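Local coordinates for monomethylamine corrinoid protein 1 (Methanosarcina barkeri, PDB 3EZX) that carries methyl groups from the monomethylamine methyltransferase MtmB to MtbA on a bound corrinoid cofactor, in the pathway that makes methane from methylamine, at residues Gly151-Thr156 with Leu160-Leu165; Asp164-Leu169 with Val178-Gly183; Ala185-Lys190 with Asp198-Asn203. All blocks are in the same frame, centred on the assembly; numbering follows the deposited sequence.

Contact 1: Gly151-Thr156 with Leu160-Leu165; sequences GSALMT and LGQKDL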
ATOM      1  N   GLY A 151      -6.725  -1.706  -5.187  1.00 31.83           N
ATOM      2  CA  GLY A 151      -5.907  -2.878  -5.468  1.00 35.82           C
ATOM      3  C   GLY A 151      -4.401  -2.677  -5.558  1.00 36.56           C
ATOM      4  O   GLY A 151      -3.921  -1.652  -6.042  1.00 27.07           O
ATOM      5  N   SER A 152      -3.648  -3.670  -5.089  1.00 35.25           N
ATOM      6  CA  SER A 152      -2.191  -3.609  -5.126  1.00 36.37           C
ATOM      7  C   SER A 152      -1.595  -4.697  -5.997  1.00 31.51           C
ATOM      8  O   SER A 152      -2.202  -5.740  -6.217  1.00 43.19           O
ATOM      9  CB  SER A 152      -1.596  -3.743  -3.719  1.00 33.16           C
ATOM     10  OG  SER A 152      -1.657  -2.527  -3.004  1.00 26.85           O
ATOM     11  N   ALA A 153      -0.385  -4.442  -6.472  1.00 35.57           N
ATOM     12  CA  ALA A 153       0.347  -5.384  -7.301  1.00 37.67           C
ATOM     13  C   ALA A 153       1.757  -4.832  -7.490  1.00 41.28           C
ATOM     14  O   ALA A 153       1.943  -3.766  -8.080  1.00 48.83           O
ATOM     15  CB  ALA A 153      -0.349  -5.556  -8.643  1.00 21.66           C
ATOM     16  N   LEU A 154       2.749  -5.542  -6.968  1.00 37.64           N
ATOM     17  CA  LEU A 154       4.132  -5.097  -7.093  1.00 42.29           C
ATOM     18  C   LEU A 154       4.893  -5.891  -8.134  1.00 34.95           C
ATOM     19  O   LEU A 154       6.092  -5.698  -8.331  1.00 35.21           O
ATOM     20  CB  LEU A 154       4.847  -5.176  -5.743  1.00 33.14           C
ATOM     21  CG  LEU A 154       4.583  -3.974  -4.832  1.00 38.37           C
ATOM     22  CD1 LEU A 154       3.098  -3.874  -4.501  1.00 49.67           C
ATOM     23  CD2 LEU A 154       5.399  -4.125  -3.568  1.00 60.47           C
ATOM     24  N   MET A 155       4.183  -6.789  -8.802  1.00 37.50           N
ATOM     25  CA  MET A 155       4.783  -7.596  -9.844  1.00 39.29           C
ATOM     26  C   MET A 155       3.953  -7.466 -11.109  1.00 48.35           C
ATOM     27  O   MET A 155       2.725  -7.545 -11.064  1.00 53.40           O
ATOM     28  CB  MET A 155       4.856  -9.057  -9.414  1.00 46.83           C
ATOM     29  CG  MET A 155       5.698  -9.286  -8.175  1.00 38.66           C
ATOM     30  SD  MET A 155       6.107 -11.017  -7.987  1.00 42.77           S
ATOM     31  CE  MET A 155       4.499 -11.688  -7.582  1.00 44.78           C
ATOM     32  N   THR A 156       4.629  -7.249 -12.232  1.00 50.66           N
ATOM     33  CA  THR A 156       3.961  -7.102 -13.518  1.00 50.56           C
ATOM     34  C   THR A 156       3.045  -8.283 -13.807  1.00 46.32           C
ATOM     35  O   THR A 156       1.915  -8.101 -14.262  1.00 43.22           O
ATOM     36  CB  THR A 156       4.984  -6.981 -14.666  1.00 59.13           C
ATOM     37  OG1 THR A 156       5.916  -8.067 -14.595  1.00 49.28           O
ATOM     38  CG2 THR A 156       5.735  -5.654 -14.579  1.00 55.55           C
ATOM     39  N   LEU A 160      -1.080  -7.607 -14.365  1.00 41.50           N
ATOM     40  CA  LEU A 160      -1.829  -7.860 -15.591  1.00 49.07           C
ATOM     41  C   LEU A 160      -3.233  -8.359 -15.281  1.00 55.72           C
ATOM     42  O   LEU A 160      -4.187  -8.063 -16.012  1.00 51.32           O
ATOM     43  CB  LEU A 160      -1.089  -8.881 -16.456  1.00 49.14           C
ATOM     44  CG  LEU A 160       0.336  -8.454 -16.829  1.00 61.02           C
ATOM     45  CD1 LEU A 160       1.003  -9.527 -17.674  1.00 56.77           C
ATOM     46  CD2 LEU A 160       0.290  -7.129 -17.573  1.00 62.19           C
ATOM     47  N   GLY A 161      -3.355  -9.112 -14.192  1.00 47.44           N
ATOM     48  CA  GLY A 161      -4.648  -9.636 -13.795  1.00 51.60           C
ATOM     49  C   GLY A 161      -5.656  -8.568 -13.397  1.00 46.48           C
ATOM     50  O   GLY A 161      -6.836  -8.862 -13.209  1.00 50.53           O
ATOM     51  N   GLN A 162      -5.202  -7.329 -13.261  1.00 44.80           N
ATOM     52  CA  GLN A 162      -6.096  -6.245 -12.883  1.00 47.38           C
ATOM     53  C   GLN A 162      -7.007  -5.952 -14.059  1.00 52.74           C
ATOM     54  O   GLN A 162      -8.130  -5.483 -13.887  1.00 52.14           O
ATOM     55  CB  GLN A 162      -5.301  -4.994 -12.513  1.00 35.82           C
ATOM     56  CG  GLN A 162      -4.287  -5.232 -11.411  1.00 40.62           C
ATOM     57  CD  GLN A 162      -3.529  -3.979 -11.028  1.00 44.80           C
ATOM     58  OE1 GLN A 162      -3.051  -3.240 -11.887  1.00 52.83           O
ATOM     59  NE2 GLN A 162      -3.402  -3.740  -9.728  1.00 45.63           N
ATOM     60  N   LYS A 163      -6.516  -6.232 -15.260  1.00 59.03           N
ATOM     61  CA  LYS A 163      -7.306  -6.009 -16.459  1.00 55.27           C
ATOM     62  C   LYS A 163      -8.516  -6.921 -16.351  1.00 49.63           C
ATOM     63  O   LYS A 163      -9.659  -6.468 -16.418  1.00 53.64           O
ATOM     64  CB  LYS A 163      -6.497  -6.355 -17.714  1.00 59.11           C
ATOM     65  CG  LYS A 163      -7.219  -6.028 -19.013  1.00 65.95           C
ATOM     66  CD  LYS A 163      -6.346  -6.273 -20.233  1.00 72.20           C
ATOM     67  CE  LYS A 163      -7.085  -5.913 -21.516  1.00 81.20           C
ATOM     68  NZ  LYS A 163      -6.238  -6.089 -22.731  1.00 90.31           N
ATOM     69  N   ASP A 164      -8.246  -8.209 -16.170  1.00 49.30           N
ATOM     70  CA  ASP A 164      -9.294  -9.209 -16.032  1.00 50.24           C
ATOM     71  C   ASP A 164     -10.322  -8.755 -15.002  1.00 47.39           C
ATOM     72  O   ASP A 164     -11.524  -8.828 -15.242  1.00 49.43           O
ATOM     73  CB  ASP A 164      -8.684 -10.550 -15.612  1.00 63.77           C
ATOM     74  CG  ASP A 164      -9.736 -11.593 -15.259  1.00 74.83           C
ATOM     75  OD1 ASP A 164     -10.447 -11.415 -14.245  1.00 84.73           O
ATOM     76  OD2 ASP A 164      -9.851 -12.594 -15.995  1.00 76.70           O
ATOM     77  N   LEU A 165      -9.848  -8.284 -13.855  1.00 42.74           N
ATOM     78  CA  LEU A 165     -10.746  -7.820 -12.807  1.00 42.81           C
ATOM     79  C   LEU A 165     -11.717  -6.789 -13.379  1.00 52.83           C
ATOM     80  O   LEU A 165     -12.937  -6.961 -13.298  1.00 56.72           O
ATOM     81  CB  LEU A 165      -9.937  -7.220 -11.653  1.00 32.88           C
ATOM     82  CG  LEU A 165     -10.666  -6.609 -10.450  1.00 26.86           C
ATOM     83  CD1 LEU A 165     -11.737  -7.556  -9.921  1.00 16.81           C
ATOM     84  CD2 LEU A 165      -9.639  -6.294  -9.365  1.00 27.14           C
TER
HETATM   85  O   HOH W   1      -4.533  -5.142  -7.657  1.00 39.57           O

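Contact 2: Asp164-Leu169 with Val178-Gly183; sequences DLMDRL and VKCMFG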
ATOM      1  N   ASP A 164      -8.246  -8.209 -16.170  1.00 49.30           N
ATOM      2  CA  ASP A 164      -9.294  -9.209 -16.032  1.00 50.24           C
ATOM      3  C   ASP A 164     -10.322  -8.755 -15.002  1.00 47.39           C
ATOM      4  O   ASP A 164     -11.524  -8.828 -15.242  1.00 49.43           O
ATOM      5  CB  ASP A 164      -8.684 -10.550 -15.612  1.00 63.77           C
ATOM      6  CG  ASP A 164      -9.736 -11.593 -15.259  1.00 74.83           C
ATOM      7  OD1 ASP A 164     -10.447 -11.415 -14.245  1.00 84.73           O
ATOM      8  OD2 ASP A 164      -9.851 -12.594 -15.995  1.00 76.70           O
ATOM      9  N   LEU A 165      -9.848  -8.284 -13.855  1.00 42.74           N
ATOM     10  CA  LEU A 165     -10.746  -7.820 -12.807  1.00 42.81           C
ATOM     11  C   LEU A 165     -11.717  -6.789 -13.379  1.00 52.83           C
ATOM     12  O   LEU A 165     -12.937  -6.961 -13.298  1.00 56.72           O
ATOM     13  CB  LEU A 165      -9.937  -7.220 -11.653  1.00 32.88           C
ATOM     14  CG  LEU A 165     -10.666  -6.609 -10.450  1.00 26.86           C
ATOM     15  CD1 LEU A 165     -11.737  -7.556  -9.921  1.00 16.81           C
ATOM     16  CD2 LEU A 165      -9.639  -6.294  -9.365  1.00 27.14           C
ATOM     17  N   MET A 166     -11.182  -5.723 -13.965  1.00 55.84           N
ATOM     18  CA  MET A 166     -12.028  -4.691 -14.549  1.00 59.75           C
ATOM     19  C   MET A 166     -12.987  -5.303 -15.566  1.00 58.85           C
ATOM     20  O   MET A 166     -14.169  -4.954 -15.600  1.00 56.21           O
ATOM     21  CB  MET A 166     -11.179  -3.604 -15.217  1.00 48.51           C
ATOM     22  CG  MET A 166     -10.449  -2.716 -14.232  1.00 48.24           C
ATOM     23  SD  MET A 166     -11.557  -2.069 -12.958  1.00 69.36           S
ATOM     24  CE  MET A 166     -11.861  -0.421 -13.554  1.00 72.74           C
ATOM     25  N   ASP A 167     -12.483  -6.222 -16.384  1.00 49.59           N
ATOM     26  CA  ASP A 167     -13.331  -6.864 -17.378  1.00 59.76           C
ATOM     27  C   ASP A 167     -14.447  -7.677 -16.726  1.00 59.80           C
ATOM     28  O   ASP A 167     -15.560  -7.737 -17.249  1.00 61.92           O
ATOM     29  CB  ASP A 167     -12.507  -7.773 -18.297  1.00 66.64           C
ATOM     30  CG  ASP A 167     -11.501  -7.006 -19.136  1.00 82.34           C
ATOM     31  OD1 ASP A 167     -11.833  -5.893 -19.599  1.00 81.91           O
ATOM     32  OD2 ASP A 167     -10.383  -7.524 -19.345  1.00 91.40           O
ATOM     33  N   ARG A 168     -14.156  -8.297 -15.585  1.00 56.46           N
ATOM     34  CA  ARG A 168     -15.154  -9.106 -14.892  1.00 56.77           C
ATOM     35  C   ARG A 168     -16.187  -8.253 -14.172  1.00 54.92           C
ATOM     36  O   ARG A 168     -17.308  -8.699 -13.940  1.00 60.26           O
ATOM     37  CB  ARG A 168     -14.490 -10.059 -13.891  1.00 60.75           C
ATOM     38  CG  ARG A 168     -13.512 -11.046 -14.515  1.00 68.01           C
ATOM     39  CD  ARG A 168     -14.105 -11.728 -15.744  1.00 88.53           C
ATOM     40  NE  ARG A 168     -13.248 -11.566 -16.921  1.00 91.40           N
ATOM     41  CZ  ARG A 168     -13.578 -11.947 -18.153  1.00 91.40           C
ATOM     42  NH1 ARG A 168     -14.755 -12.518 -18.383  1.00 91.40           N
ATOM     43  NH2 ARG A 168     -12.730 -11.757 -19.157  1.00 91.40           N
ATOM     44  N   LEU A 169     -15.813  -7.030 -13.817  1.00 54.35           N
ATOM     45  CA  LEU A 169     -16.742  -6.140 -13.133  1.00 58.07           C
ATOM     46  C   LEU A 169     -17.810  -5.680 -14.114  1.00 61.61           C
ATOM     47  O   LEU A 169     -18.946  -5.407 -13.724  1.00 57.82           O
ATOM     48  CB  LEU A 169     -16.010  -4.924 -12.555  1.00 53.89           C
ATOM     49  CG  LEU A 169     -14.981  -5.164 -11.449  1.00 57.92           C
ATOM     50  CD1 LEU A 169     -14.491  -3.824 -10.922  1.00 60.53           C
ATOM     51  CD2 LEU A 169     -15.608  -5.974 -10.321  1.00 67.97           C
ATOM     52  N   VAL A 178     -19.199   1.370  -8.782  1.00 38.69           N
ATOM     53  CA  VAL A 178     -18.033   1.454  -7.905  1.00 51.40           C
ATOM     54  C   VAL A 178     -16.840   2.148  -8.568  1.00 53.87           C
ATOM     55  O   VAL A 178     -16.672   2.095  -9.787  1.00 55.21           O
ATOM     56  CB  VAL A 178     -17.560   0.054  -7.439  1.00 54.56           C
ATOM     57  CG1 VAL A 178     -18.704  -0.688  -6.771  1.00 62.82           C
ATOM     58  CG2 VAL A 178     -17.010  -0.738  -8.622  1.00 50.94           C
ATOM     59  N   LYS A 179     -16.016   2.795  -7.751  1.00 47.33           N
ATOM     60  CA  LYS A 179     -14.826   3.492  -8.230  1.00 56.33           C
ATOM     61  C   LYS A 179     -13.622   2.563  -8.030  1.00 54.21           C
ATOM     62  O   LYS A 179     -13.521   1.891  -7.003  1.00 62.44           O
ATOM     63  CB  LYS A 179     -14.662   4.797  -7.443  1.00 55.90           C
ATOM     64  CG  LYS A 179     -14.794   4.593  -5.945  1.00 60.19           C
ATOM     65  CD  LYS A 179     -15.294   5.828  -5.206  1.00 48.25           C
ATOM     66  CE  LYS A 179     -15.477   5.494  -3.727  1.00 48.39           C
ATOM     67  NZ  LYS A 179     -16.054   6.586  -2.912  1.00 38.73           N
ATOM     68  N   CYS A 180     -12.720   2.515  -9.009  1.00 47.70           N
ATOM     69  CA  CYS A 180     -11.550   1.636  -8.933  1.00 44.40           C
ATOM     70  C   CYS A 180     -10.192   2.333  -8.955  1.00 45.65           C
ATOM     71  O   CYS A 180      -9.878   3.066  -9.890  1.00 52.33           O
ATOM     72  CB  CYS A 180     -11.590   0.620 -10.079  1.00 36.61           C
ATOM     73  SG  CYS A 180     -12.965  -0.529 -10.000  1.00 54.70           S
ATOM     74  N   MET A 181      -9.387   2.078  -7.928  1.00 52.50           N
ATOM     75  CA  MET A 181      -8.051   2.657  -7.824  1.00 51.17           C
ATOM     76  C   MET A 181      -7.021   1.542  -7.645  1.00 48.98           C
ATOM     77  O   MET A 181      -7.069   0.794  -6.667  1.00 56.69           O
ATOM     78  CB  MET A 181      -7.979   3.638  -6.640  1.00 49.50           C
ATOM     79  CG  MET A 181      -6.614   4.318  -6.462  1.00 49.89           C
ATOM     80  SD  MET A 181      -6.549   5.546  -5.115  1.00 57.35           S
ATOM     81  CE  MET A 181      -6.483   4.486  -3.690  1.00 52.87           C
ATOM     82  N   PHE A 182      -6.104   1.420  -8.601  1.00 47.79           N
ATOM     83  CA  PHE A 182      -5.056   0.410  -8.524  1.00 48.87           C
ATOM     84  C   PHE A 182      -3.706   1.083  -8.263  1.00 46.32           C
ATOM     85  O   PHE A 182      -3.508   2.241  -8.618  1.00 53.35           O
ATOM     86  CB  PHE A 182      -4.983  -0.408  -9.821  1.00 44.54           C
ATOM     87  CG  PHE A 182      -6.149  -1.335 -10.027  1.00 61.24           C
ATOM     88  CD1 PHE A 182      -7.218  -0.966 -10.840  1.00 60.07           C
ATOM     89  CD2 PHE A 182      -6.176  -2.581  -9.408  1.00 55.26           C
ATOM     90  CE1 PHE A 182      -8.297  -1.826 -11.029  1.00 63.92           C
ATOM     91  CE2 PHE A 182      -7.250  -3.447  -9.590  1.00 61.42           C
ATOM     92  CZ  PHE A 182      -8.312  -3.070 -10.403  1.00 67.86           C
ATOM     93  N   GLY A 183      -2.787   0.360  -7.631  1.00 53.30           N
ATOM     94  CA  GLY A 183      -1.474   0.917  -7.345  1.00 54.46           C
ATOM     95  C   GLY A 183      -0.411  -0.162  -7.230  1.00 56.28           C
ATOM     96  O   GLY A 183      -0.663  -1.322  -7.550  1.00 55.68           O
TER

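Contact 3: Ala185-Lys190 with Asp198-Asn203; sequences APVSDK and DATAEN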
ATOM      1  N   ALA A 185       3.416   0.039  -8.262  1.00 61.51           N
ATOM      2  CA  ALA A 185       4.690   0.513  -8.799  1.00 58.45           C
ATOM      3  C   ALA A 185       4.686   0.116 -10.265  1.00 53.52           C
ATOM      4  O   ALA A 185       4.932   0.943 -11.140  1.00 59.64           O
ATOM      5  CB  ALA A 185       5.876  -0.131  -8.077  1.00 63.83           C
ATOM      6  N   PRO A 186       4.421  -1.167 -10.556  1.00 49.90           N
ATOM      7  CA  PRO A 186       4.400  -1.565 -11.964  1.00 50.32           C
ATOM      8  C   PRO A 186       3.189  -0.927 -12.641  1.00 55.11           C
ATOM      9  O   PRO A 186       3.039  -0.985 -13.862  1.00 60.38           O
ATOM     10  CB  PRO A 186       4.288  -3.084 -11.889  1.00 51.34           C
ATOM     11  CG  PRO A 186       5.012  -3.405 -10.627  1.00 42.83           C
ATOM     12  CD  PRO A 186       4.476  -2.354  -9.685  1.00 34.10           C
ATOM     13  N   VAL A 187       2.325  -0.322 -11.827  1.00 55.68           N
ATOM     14  CA  VAL A 187       1.123   0.343 -12.318  1.00 60.04           C
ATOM     15  C   VAL A 187       1.458   1.759 -12.773  1.00 67.28           C
ATOM     16  O   VAL A 187       1.940   2.580 -11.987  1.00 57.29           O
ATOM     17  CB  VAL A 187       0.039   0.423 -11.222  1.00 63.64           C
ATOM     18  CG1 VAL A 187      -1.172   1.187 -11.735  1.00 57.25           C
ATOM     19  CG2 VAL A 187      -0.365  -0.970 -10.793  1.00 54.75           C
ATOM     20  N   SER A 188       1.194   2.032 -14.047  1.00 71.29           N
ATOM     21  CA  SER A 188       1.464   3.338 -14.636  1.00 77.13           C
ATOM     22  C   SER A 188       0.165   4.069 -14.954  1.00 79.64           C
ATOM     23  O   SER A 188      -0.897   3.451 -15.041  1.00 80.75           O
ATOM     24  CB  SER A 188       2.276   3.166 -15.920  1.00 82.06           C
ATOM     25  OG  SER A 188       1.567   2.375 -16.862  1.00 66.97           O
ATOM     26  N   ASP A 189       0.253   5.386 -15.126  1.00 77.44           N
ATOM     27  CA  ASP A 189      -0.918   6.188 -15.452  1.00 73.54           C
ATOM     28  C   ASP A 189      -1.458   5.767 -16.812  1.00 72.68           C
ATOM     29  O   ASP A 189      -2.592   6.081 -17.171  1.00 64.23           O
ATOM     30  CB  ASP A 189      -0.558   7.674 -15.444  1.00 73.46           C
ATOM     31  CG  ASP A 189      -0.764   8.307 -14.080  1.00 80.71           C
ATOM     32  OD1 ASP A 189      -0.948   7.550 -13.105  1.00 88.88           O
ATOM     33  OD2 ASP A 189      -0.743   9.552 -13.976  1.00 77.50           O
ATOM     34  N   LYS A 190      -0.631   5.037 -17.553  1.00 73.30           N
ATOM     35  CA  LYS A 190      -0.998   4.532 -18.868  1.00 80.04           C
ATOM     36  C   LYS A 190      -1.911   3.321 -18.693  1.00 80.70           C
ATOM     37  O   LYS A 190      -3.038   3.287 -19.193  1.00 74.05           O
ATOM     38  CB  LYS A 190       0.254   4.094 -19.639  1.00 83.76           C
ATOM     39  CG  LYS A 190       1.367   5.129 -19.704  1.00 91.40           C
ATOM     40  CD  LYS A 190       2.469   4.667 -20.651  1.00 91.40           C
ATOM     41  CE  LYS A 190       3.664   5.611 -20.644  1.00 91.40           C
ATOM     42  NZ  LYS A 190       4.431   5.529 -19.372  1.00 89.82           N
ATOM     43  N   ASP A 198     -10.138   4.208 -12.458  1.00 59.32           N
ATOM     44  CA  ASP A 198     -10.439   5.599 -12.146  1.00 65.16           C
ATOM     45  C   ASP A 198      -9.256   6.385 -11.590  1.00 74.81           C
ATOM     46  O   ASP A 198      -9.289   7.617 -11.575  1.00 75.81           O
ATOM     47  CB  ASP A 198     -11.601   5.684 -11.148  1.00 71.34           C
ATOM     48  CG  ASP A 198     -12.843   4.967 -11.636  1.00 81.71           C
ATOM     49  OD1 ASP A 198     -13.935   5.200 -11.073  1.00 80.45           O
ATOM     50  OD2 ASP A 198     -12.723   4.163 -12.579  1.00 87.28           O
ATOM     51  N   ALA A 199      -8.216   5.690 -11.132  1.00 75.13           N
ATOM     52  CA  ALA A 199      -7.059   6.387 -10.580  1.00 70.34           C
ATOM     53  C   ALA A 199      -5.855   5.524 -10.202  1.00 67.93           C
ATOM     54  O   ALA A 199      -5.643   4.429 -10.731  1.00 57.76           O
ATOM     55  CB  ALA A 199      -7.490   7.208  -9.366  1.00 66.53           C
ATOM     56  N   THR A 200      -5.067   6.074  -9.282  1.00 67.20           N
ATOM     57  CA  THR A 200      -3.858   5.459  -8.743  1.00 60.29           C
ATOM     58  C   THR A 200      -3.114   6.508  -7.925  1.00 58.67           C
ATOM     59  O   THR A 200      -3.379   7.702  -8.043  1.00 47.97           O
ATOM     60  CB  THR A 200      -2.905   4.954  -9.853  1.00 57.40           C
ATOM     61  OG1 THR A 200      -1.648   4.586  -9.267  1.00 31.38           O
ATOM     62  CG2 THR A 200      -2.680   6.031 -10.897  1.00 32.37           C
ATOM     63  N   ALA A 201      -2.192   6.053  -7.088  1.00 61.77           N
ATOM     64  CA  ALA A 201      -1.397   6.951  -6.264  1.00 60.31           C
ATOM     65  C   ALA A 201       0.030   6.423  -6.240  1.00 61.73           C
ATOM     66  O   ALA A 201       0.306   5.333  -6.743  1.00 63.26           O
ATOM     67  CB  ALA A 201      -1.963   7.016  -4.855  1.00 55.70           C
ATOM     68  N   GLU A 202       0.939   7.196  -5.662  1.00 63.97           N
ATOM     69  CA  GLU A 202       2.331   6.781  -5.594  1.00 60.40           C
ATOM     70  C   GLU A 202       2.753   6.520  -4.160  1.00 52.48           C
ATOM     71  O   GLU A 202       3.826   5.980  -3.916  1.00 64.14           O
ATOM     72  CB  GLU A 202       3.227   7.844  -6.222  1.00 67.69           C
ATOM     73  CG  GLU A 202       2.986   8.032  -7.711  1.00 81.67           C
ATOM     74  CD  GLU A 202       3.737   9.224  -8.276  1.00 91.40           C
ATOM     75  OE1 GLU A 202       4.980   9.266  -8.140  1.00 91.40           O
ATOM     76  OE2 GLU A 202       3.083  10.118  -8.857  1.00 91.40           O
ATOM     77  N   ASN A 203       1.908   6.912  -3.215  1.00 47.83           N
ATOM     78  CA  ASN A 203       2.191   6.695  -1.802  1.00 51.28           C
ATOM     79  C   ASN A 203       0.918   6.754  -0.973  1.00 49.19           C
ATOM     80  O   ASN A 203      -0.128   7.182  -1.459  1.00 42.51           O
ATOM     81  CB  ASN A 203       3.212   7.715  -1.281  1.00 67.67           C
ATOM     82  CG  ASN A 203       2.803   9.149  -1.549  1.00 71.63           C
ATOM     83  OD1 ASN A 203       1.748   9.604  -1.105  1.00 64.87           O
ATOM     84  ND2 ASN A 203       3.644   9.873  -2.277  1.00 76.21           N
TER

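Contact 1: Gly151-Thr156 with Leu160-Leu165
Gln162 reaches from the first turn of its helix to the end of strand 147-152, where its amide nitrogen NE2 lies 3.7 Å from Ala153 CB. Its first torsion sets CG anti to the carbonyl carbon (chi1 -56°), and the extended chain beyond carries the amide to the strand end. A single water accepts a hydrogen bond from Gln162 NE2 (2.7 Å) and donates one to Ser152 O (2.8 Å), so the amide is linked to a buried strand-end carbonyl. The other end of the amide, OE1, is bonded to Trp191 NE1, and with both ends engaged the flat group is held against rotation. Small residues suit the strand side. Ala153 offers only a methyl to the amide, and at Gly151 a CB would point at this same group.

The other half, near the surface, is looser. Leu160 N donates to Thr156 O (3.0 Å), an i to i+4 bond, bent at the hydrogen (144°). The Leu160 side chain lies exposed beside that carbonyl; the first bond of the Thr156 side chain points away, and OG1 makes a weak hydrogen bond to the corrinoid.

Ser152 and Leu154 fit the SxL element of the B12-binding signature: Ser152 OG hydrogen-bonds the cofactor base, and Leu154 packs on His105, the probable cobalt ligand. Gly151 pairs through its backbone with Met181 and Gly183 of strand 179-183, and Ser152 with Phe98 of strand 94-99 and with Ala100, so the contact joins helix 161-171 to the middle of the parallel sheet.

Contact 2: Asp164-Leu169 with Val178-Gly183
Met166 and Phe182 run alongside one another with opposite headings, the sulfur meeting the rim of the ring and not its face. Met166 SD sits 5.1 Å from the centroid of the Phe182 ring, 89° off the ring normal, an edge-on Met-aromatic contact whose nearest ring atom is CE1 at 3.8 Å. Leu165 crosses the phenyl at a slant and sets CD2 at another part of the same edge, 3.6 Å from Phe182 CZ. Its CG stands anti to the backbone N (chi1 178°), which directs the branch to the sheet.

Beyond the ring, Met166 bends at its second and third torsions, which bring the methyl CE to 3.6 Å from Cys180 CB. Leu169, one turn after Leu165, adds CD1 at 3.7 Å from Cys180 SG. Flexible methionine, branched leucines and a compact cysteine thus fill a wholly apolar interface without a hydrogen bond. With an alanine in place of Met166, the Phe182 edge is likely to lose its sulfur partner and a gap to open beside Cys180.

Helix and strand run almost exactly antiparallel (172°), their axes 11.4 Å apart, as expected in a beta-alpha-beta crossover. Helix 161-171 is the main helix of the connection between neighbouring strands 147-152 and 179-183; Leu165 also packs on Val135 and Val136 of helix 132-141, and Leu169 and Cys180 on Leu149 of strand 147-152.

Contact 3: Ala185-Lys190 with Asp198-Asn203
Thr200 OG1 has two carbonyl oxygens near it, Ala201 O at 3.3 Å and that of Phe182 at the end of the neighbouring strand. Either bond would be weak, and the single hydroxyl proton can serve only one of them well. Val187 CG1 lies 4.2 Å from Thr200 OG1, a loose van der Waals approach of a methyl to a hydroxyl. With OG1 anti to the backbone N (chi1 170°), the methyl CG2 falls in the crowded position between N and the carbonyl carbon and faces Asp189. There the carboxylate oxygen Asp189 OD1 approaches Thr200 CG2 without a hydrogen bond.

A threonine suits this place because one branch meets polar backbone while the other offers a methyl to the facing segment. The beta-branched Val187 also packs on Ile192, which Thr200 touches too, so helix 189-195 backs the pair. Ser188 is the N-cap of that helix, its OG accepting from Trp191 N; Asn203 does the same for the helix beginning at 204, with OD1 bonded to Glu206 N. Short polar residues suit both posts, since their side-chain oxygens can reach amides left without partners in a first turn.

Segment 185-190 follows strand 179-183 at the C-terminal edge of the sheet, and 198-203 passes beside that edge strand to reach the bound corrinoid, which Ala201, Glu202 and Asn203 touch, as in Rossmann-like B12-binding domains.

Contacts 1 and 2 are buried and share helix 161-171, whose first turn serves contact 1 and whose following turns serve contact 2; their strands are neighbours in the parallel sheet. Contact 3, between a loop with the start of a helix and another loop, lies at the surface. Chemistry follows place: contact 2, further along the helix, is purely apolar with sulfur and aromatic groups; contact 1, at the strand end beside the cofactor, mixes an amide and a water with small residues; contact 3 is sparse, with no hydrogen bond across it, its polar groups turning to neighbouring backbone and helix starts. Backbone bonds join contact 2 to both others, while Pro186 of contact 3 packs on Ala153 and Leu154 of contact 1.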